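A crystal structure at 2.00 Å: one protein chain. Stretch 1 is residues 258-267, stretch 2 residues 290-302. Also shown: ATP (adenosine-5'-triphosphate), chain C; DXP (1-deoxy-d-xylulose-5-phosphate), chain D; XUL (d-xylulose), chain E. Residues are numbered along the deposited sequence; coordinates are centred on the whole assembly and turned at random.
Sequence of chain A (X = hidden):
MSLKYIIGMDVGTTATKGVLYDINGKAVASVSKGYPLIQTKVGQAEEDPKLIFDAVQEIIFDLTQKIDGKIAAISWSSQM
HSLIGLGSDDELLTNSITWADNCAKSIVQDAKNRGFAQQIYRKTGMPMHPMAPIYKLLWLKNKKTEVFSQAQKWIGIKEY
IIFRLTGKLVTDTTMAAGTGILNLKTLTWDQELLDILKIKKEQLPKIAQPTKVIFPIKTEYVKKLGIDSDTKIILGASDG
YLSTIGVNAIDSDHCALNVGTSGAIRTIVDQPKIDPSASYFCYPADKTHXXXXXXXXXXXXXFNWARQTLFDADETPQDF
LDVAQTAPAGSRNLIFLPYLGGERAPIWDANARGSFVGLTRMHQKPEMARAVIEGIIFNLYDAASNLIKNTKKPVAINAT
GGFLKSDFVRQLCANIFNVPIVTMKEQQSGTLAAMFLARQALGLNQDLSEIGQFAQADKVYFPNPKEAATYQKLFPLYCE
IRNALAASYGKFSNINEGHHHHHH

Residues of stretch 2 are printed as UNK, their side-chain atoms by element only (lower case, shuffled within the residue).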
# COMPACT_ATOMS: atom_id res chain seq x y z
N ASN A 258 24.81 4.16 -7.71
CA ASN A 258 24.33 4.77 -8.93
C ASN A 258 22.85 4.52 -9.03
O ASN A 258 22.38 3.41 -8.78
CB ASN A 258 25.02 4.19 -10.14
CG ASN A 258 24.51 4.79 -11.43
OD1 ASN A 258 24.85 5.92 -11.79
ND2 ASN A 258 23.69 4.03 -12.15
N VAL A 259 22.10 5.55 -9.39
CA VAL A 259 20.66 5.39 -9.53
C VAL A 259 20.15 6.15 -10.73
O VAL A 259 20.04 7.37 -10.72
CB VAL A 259 19.88 5.83 -8.28
CG1 VAL A 259 18.44 5.38 -8.39
CG2 VAL A 259 20.51 5.28 -7.02
N GLY A 260 19.86 5.41 -11.79
CA GLY A 260 19.22 5.98 -12.94
C GLY A 260 17.84 5.35 -13.03
O GLY A 260 17.07 5.39 -12.06
N THR A 261 17.53 4.77 -14.19
CA THR A 261 16.29 4.01 -14.33
C THR A 261 16.28 2.88 -13.28
O THR A 261 15.30 2.70 -12.52
CB THR A 261 16.15 3.47 -15.76
OG1 THR A 261 16.22 4.58 -16.68
CG2 THR A 261 14.82 2.79 -15.94
N SER A 262 17.38 2.14 -13.22
CA SER A 262 17.57 1.16 -12.17
C SER A 262 18.74 1.63 -11.31
O SER A 262 19.37 2.63 -11.63
CB SER A 262 17.83 -0.23 -12.76
OG SER A 262 19.03 -0.23 -13.55
N GLY A 263 19.04 0.94 -10.22
CA GLY A 263 20.16 1.33 -9.39
C GLY A 263 21.14 0.22 -9.06
O GLY A 263 20.92 -0.93 -9.42
N ALA A 264 22.22 0.58 -8.37
CA ALA A 264 23.18 -0.39 -7.87
C ALA A 264 23.96 0.20 -6.71
O ALA A 264 24.31 1.39 -6.72
CB ALA A 264 24.12 -0.83 -8.98
N ILE A 265 24.19 -0.61 -5.68
CA ILE A 265 25.14 -0.28 -4.61
C ILE A 265 26.32 -1.27 -4.65
O ILE A 265 26.12 -2.49 -4.71
CB ILE A 265 24.46 -0.26 -3.21
CG1 ILE A 265 25.46 0.21 -2.14
CG2 ILE A 265 23.84 -1.60 -2.85
CD1 ILE A 265 25.73 1.74 -2.19
N ARG A 266 27.55 -0.75 -4.63
CA ARG A 266 28.74 -1.59 -4.75
C ARG A 266 29.92 -1.09 -3.93
O ARG A 266 30.04 0.10 -3.62
CB ARG A 266 29.22 -1.61 -6.19
CG ARG A 266 28.20 -2.00 -7.20
CD ARG A 266 28.80 -1.83 -8.57
NE ARG A 266 27.84 -2.10 -9.63
CZ ARG A 266 27.31 -1.18 -10.43
NH1 ARG A 266 27.64 0.11 -10.29
NH2 ARG A 266 26.46 -1.56 -11.38
N THR A 267 30.81 -2.02 -3.63
CA THR A 267 32.03 -1.70 -2.91
C THR A 267 33.08 -2.76 -3.23
O THR A 267 32.75 -3.86 -3.63
CB THR A 267 31.76 -1.63 -1.38
OG1 THR A 267 32.88 -1.02 -0.73
CG2 THR A 267 31.50 -3.03 -0.80
N UNK A 290 37.73 -7.59 -4.84
CA UNK A 290 36.46 -8.28 -5.07
C UNK A 290 35.31 -7.28 -5.04
O UNK A 290 35.17 -6.52 -4.09
c UNK A 290 38.35 -12.45 -4.99
c UNK A 290 37.28 -11.57 -4.85
c UNK A 290 38.65 -10.10 -3.57
c UNK A 290 37.41 -10.39 -4.13
o UNK A 290 40.63 -13.02 -4.53
c UNK A 290 39.57 -12.15 -4.40
c UNK A 290 36.27 -9.41 -4.03
c UNK A 290 39.72 -10.98 -3.69
N UNK A 291 34.49 -7.30 -6.08
CA UNK A 291 33.38 -6.37 -6.19
C UNK A 291 32.13 -6.95 -5.55
O UNK A 291 31.60 -7.97 -6.01
c UNK A 291 33.12 -6.00 -7.66
c UNK A 291 31.58 -5.02 -9.37
c UNK A 291 32.55 -3.54 -7.59
c UNK A 291 32.03 -4.95 -7.90
N UNK A 292 31.70 -6.33 -4.46
CA UNK A 292 30.46 -6.71 -3.81
C UNK A 292 29.37 -5.75 -4.23
O UNK A 292 29.60 -4.55 -4.35
c UNK A 292 31.82 -7.36 -1.67
c UNK A 292 30.60 -6.67 -2.29
c UNK A 292 31.76 -7.24 -0.14
c UNK A 292 31.90 -8.83 -2.10
N UNK A 293 28.17 -6.26 -4.45
CA UNK A 293 27.10 -5.32 -4.72
C UNK A 293 25.72 -5.90 -4.84
O UNK A 293 25.51 -7.13 -4.82
N UNK A 294 24.76 -4.98 -4.96
CA UNK A 294 23.37 -5.30 -5.19
C UNK A 294 22.85 -4.50 -6.38
O UNK A 294 22.83 -3.27 -6.35
N UNK A 295 22.44 -5.20 -7.44
CA UNK A 295 21.73 -4.51 -8.52
C UNK A 295 20.27 -4.35 -8.09
O UNK A 295 19.69 -5.29 -7.58
c UNK A 295 22.22 -6.83 -9.07
c UNK A 295 22.45 -6.66 -7.61
c UNK A 295 21.82 -5.50 -9.69
N UNK A 296 19.70 -3.16 -8.24
CA UNK A 296 18.36 -2.88 -7.74
C UNK A 296 17.50 -2.39 -8.89
O UNK A 296 17.83 -1.36 -9.53
c UNK A 296 17.03 -1.48 -6.12
c UNK A 296 18.42 -1.81 -6.63
c UNK A 296 19.29 -2.29 -5.47
N UNK A 297 16.42 -3.10 -9.19
CA UNK A 297 15.57 -2.75 -10.33
C UNK A 297 14.88 -1.40 -10.17
O UNK A 297 14.79 -0.61 -11.11
n UNK A 297 14.22 -6.23 -10.62
c UNK A 297 15.05 -5.21 -10.83
c UNK A 297 14.49 -3.81 -10.57
o UNK A 297 16.21 -5.36 -11.23
N UNK A 298 14.37 -1.18 -8.96
CA UNK A 298 13.35 -0.16 -8.72
C UNK A 298 13.90 1.19 -8.36
O UNK A 298 13.78 1.65 -7.21
c UNK A 298 11.65 -1.95 -8.16
o UNK A 298 10.89 -1.91 -9.12
n UNK A 298 11.94 -3.07 -7.51
c UNK A 298 12.36 -0.68 -7.68
N UNK A 299 14.52 1.84 -9.35
CA UNK A 299 15.11 3.15 -9.17
C UNK A 299 14.24 4.24 -9.76
O UNK A 299 13.06 4.36 -9.41
N UNK A 300 14.81 5.02 -10.66
CA UNK A 300 14.09 6.12 -11.26
C UNK A 300 12.89 5.68 -12.07
O UNK A 300 11.98 6.47 -12.31
N UNK A 301 12.90 4.42 -12.51
CA UNK A 301 11.78 3.87 -13.26
C UNK A 301 10.50 3.92 -12.42
O UNK A 301 9.40 4.12 -12.94
c UNK A 301 10.96 1.92 -14.67
c UNK A 301 12.18 1.44 -12.51
c UNK A 301 11.42 0.75 -15.56
c UNK A 301 12.05 2.41 -13.72
N UNK A 302 10.66 3.76 -11.11
CA UNK A 302 9.54 3.81 -10.19
C UNK A 302 9.17 5.27 -9.87
O UNK A 302 8.00 5.61 -9.74
c UNK A 302 8.76 3.27 -7.84
c UNK A 302 9.92 1.50 -9.21
c UNK A 302 9.84 3.01 -8.89
PG ATP C . 22.22 5.87 -18.90
O1G ATP C . 21.31 7.02 -19.67
O2G ATP C . 23.68 6.52 -18.43
O3G ATP C . 22.41 4.72 -19.78
PB ATP C . 19.82 5.67 -17.35
O1B ATP C . 19.40 4.93 -15.94
O2B ATP C . 19.04 5.17 -18.47
O3B ATP C . 21.45 5.37 -17.53
PA ATP C . 19.69 8.29 -16.00
O1A ATP C . 20.97 8.05 -15.00
O2A ATP C . 19.65 9.65 -16.53
O3A ATP C . 19.60 7.31 -17.33
O5' ATP C . 18.34 8.08 -15.08
C5' ATP C . 17.09 8.03 -15.73
C4' ATP C . 16.02 8.28 -14.70
O4' ATP C . 16.02 9.51 -13.99
C3' ATP C . 14.53 7.91 -14.98
O3' ATP C . 14.15 6.63 -14.56
C2' ATP C . 13.72 9.14 -14.44
O2' ATP C . 12.48 8.79 -13.90
C1' ATP C . 14.74 9.73 -13.48
N9 ATP C . 14.65 11.18 -13.35
C8 ATP C . 14.64 12.11 -14.32
N7 ATP C . 14.67 13.38 -13.68
C5 ATP C . 14.71 13.16 -12.28
C6 ATP C . 14.76 14.04 -11.18
N6 ATP C . 14.82 15.48 -11.42
N1 ATP C . 14.81 13.56 -9.93
C2 ATP C . 14.79 12.20 -9.70
N3 ATP C . 14.74 11.35 -10.78
C4 ATP C . 14.70 11.84 -12.05
C1 DXP D . 7.99 -11.67 -14.45
C2 DXP D . 8.10 -10.12 -14.54
C3 DXP D . 9.49 -9.54 -14.92
C4 DXP D . 10.52 -10.09 -13.91
C5 DXP D . 11.91 -9.47 -13.65
O2 DXP D . 7.30 -9.44 -13.99
O3 DXP D . 9.42 -8.19 -15.14
O4 DXP D . 9.83 -10.41 -12.74
O5 DXP D . 12.30 -9.29 -12.32
P DXP D . 13.77 -9.64 -11.63
O2P DXP D . 13.83 -11.20 -11.27
O1P DXP D . 14.95 -9.03 -12.53
O3P DXP D . 13.86 -9.09 -10.33
C1 XUL E . 25.92 -5.89 -12.48
C2 XUL E . 24.73 -6.83 -12.72
C3 XUL E . 23.71 -6.52 -13.85
C4 XUL E . 24.15 -5.45 -14.88
C5 XUL E . 25.26 -5.93 -15.84
O1 XUL E . 25.80 -5.28 -11.21
O2 XUL E . 24.56 -7.78 -12.00
O3 XUL E . 22.51 -6.04 -13.28
O4 XUL E . 23.01 -5.11 -15.64
O5 XUL E . 25.25 -5.20 -17.03

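Position 290 carries eight side-chain atoms, one carbon leading to a six-carbon ring that bears an oxygen. The side chain comes no nearer to stretch 1 than 6.6 Å, from CB to Thr267 O, and its ring end leads away. A phenol of this kind is Tyr290.

Position 291 has four carbons, forked at the second, and comes within 4.1 Å of Arg266 CB through one branch tip. The fork beyond CB identifies leucine, and the atom concerned is CD1 of Leu291.

At 292 the same count and fork recur, but CB lies 4.0 Å from Thr267 CG2, on the face of the sheet that Thr267 shares. This is Leu292, with chi1 m and chi2 t. Its backbone pairs with Thr267 in both directions: N donates to Thr267 O at 2.8 Å, and O accepts from Thr267 N at 2.9 Å.

Position 293 has no side-chain atoms, and its CA sits 3.0 Å from Ile265 O and 4.1 Å from Arg266 CA. A CB here would fall 2.8 Å from Ile265 O and 2.9 Å from Arg266 CG, both clashes, so the bare backbone of Gly293 fits the close approach.

Position 294 is equally bare, and its N lies 2.8 Å from Ile265 O. It is Gly294, whose N donates to that oxygen while its O receives Ile265 N at 3.1 Å.

At 295 three carbons close a ring onto the backbone nitrogen, and CA is 4.4 Å from Ala264 CB. The ring defines Pro295. With no amide hydrogen to give, it occupies a non-hydrogen-bonded pair with Ala264, where none is required.

Position 296 shows one carbon carrying two others, and its backbone O lies 2.7 Å from Gly263 N. The pattern is that of valine. Val296 O accepts from that Gly263 N, and Val296 N reaches Gly263 O at 2.8 Å.

Position 297 has two carbons, the second carrying an oxygen and a nitrogen; CB points away from stretch 1, and the backbone O lies 3.5 Å from Ser262 CA in a CA-H...O contact. The amide marks Asn297, whose ND2 donates to O3P of DXP at 2.9 Å.

Position 298 repeats that composition without touching stretch 1: Asn298.

No side-chain atoms appear at 299, where CA lies 4.1 Å from Val259 CG1. This is Gly299, the N-cap of the following helix.

Position 300 is also bare; a CB would clash with Gly260 O at 2.6 Å. Gly300 N instead donates to that Gly260 O at 2.7 Å.

Position 301 has four carbons forked at the first, one arm two carbons long, with CB 3.6 Å from Thr261 CG2. It is Ile301, and its N donates to Thr261 O at 3.0 Å.

Position 302 has one carbon carrying two more and makes no contact with stretch 1: Val302.

The contact is chiefly a backbone one. Two antiparallel strands exchange six hydrogen bonds through alternating pairs, and the bare Gly293 leaves room where Arg266 comes closest, their CA atoms 4.1 Å apart. Beyond them, the helix start receives the carbonyls of Gly260 and Thr261, while Thr261 N and Gly300 O both engage ATP, joining the two stretches at the nucleotide.

Stretch 2 (290-302) YLLGGPVNNGGIV
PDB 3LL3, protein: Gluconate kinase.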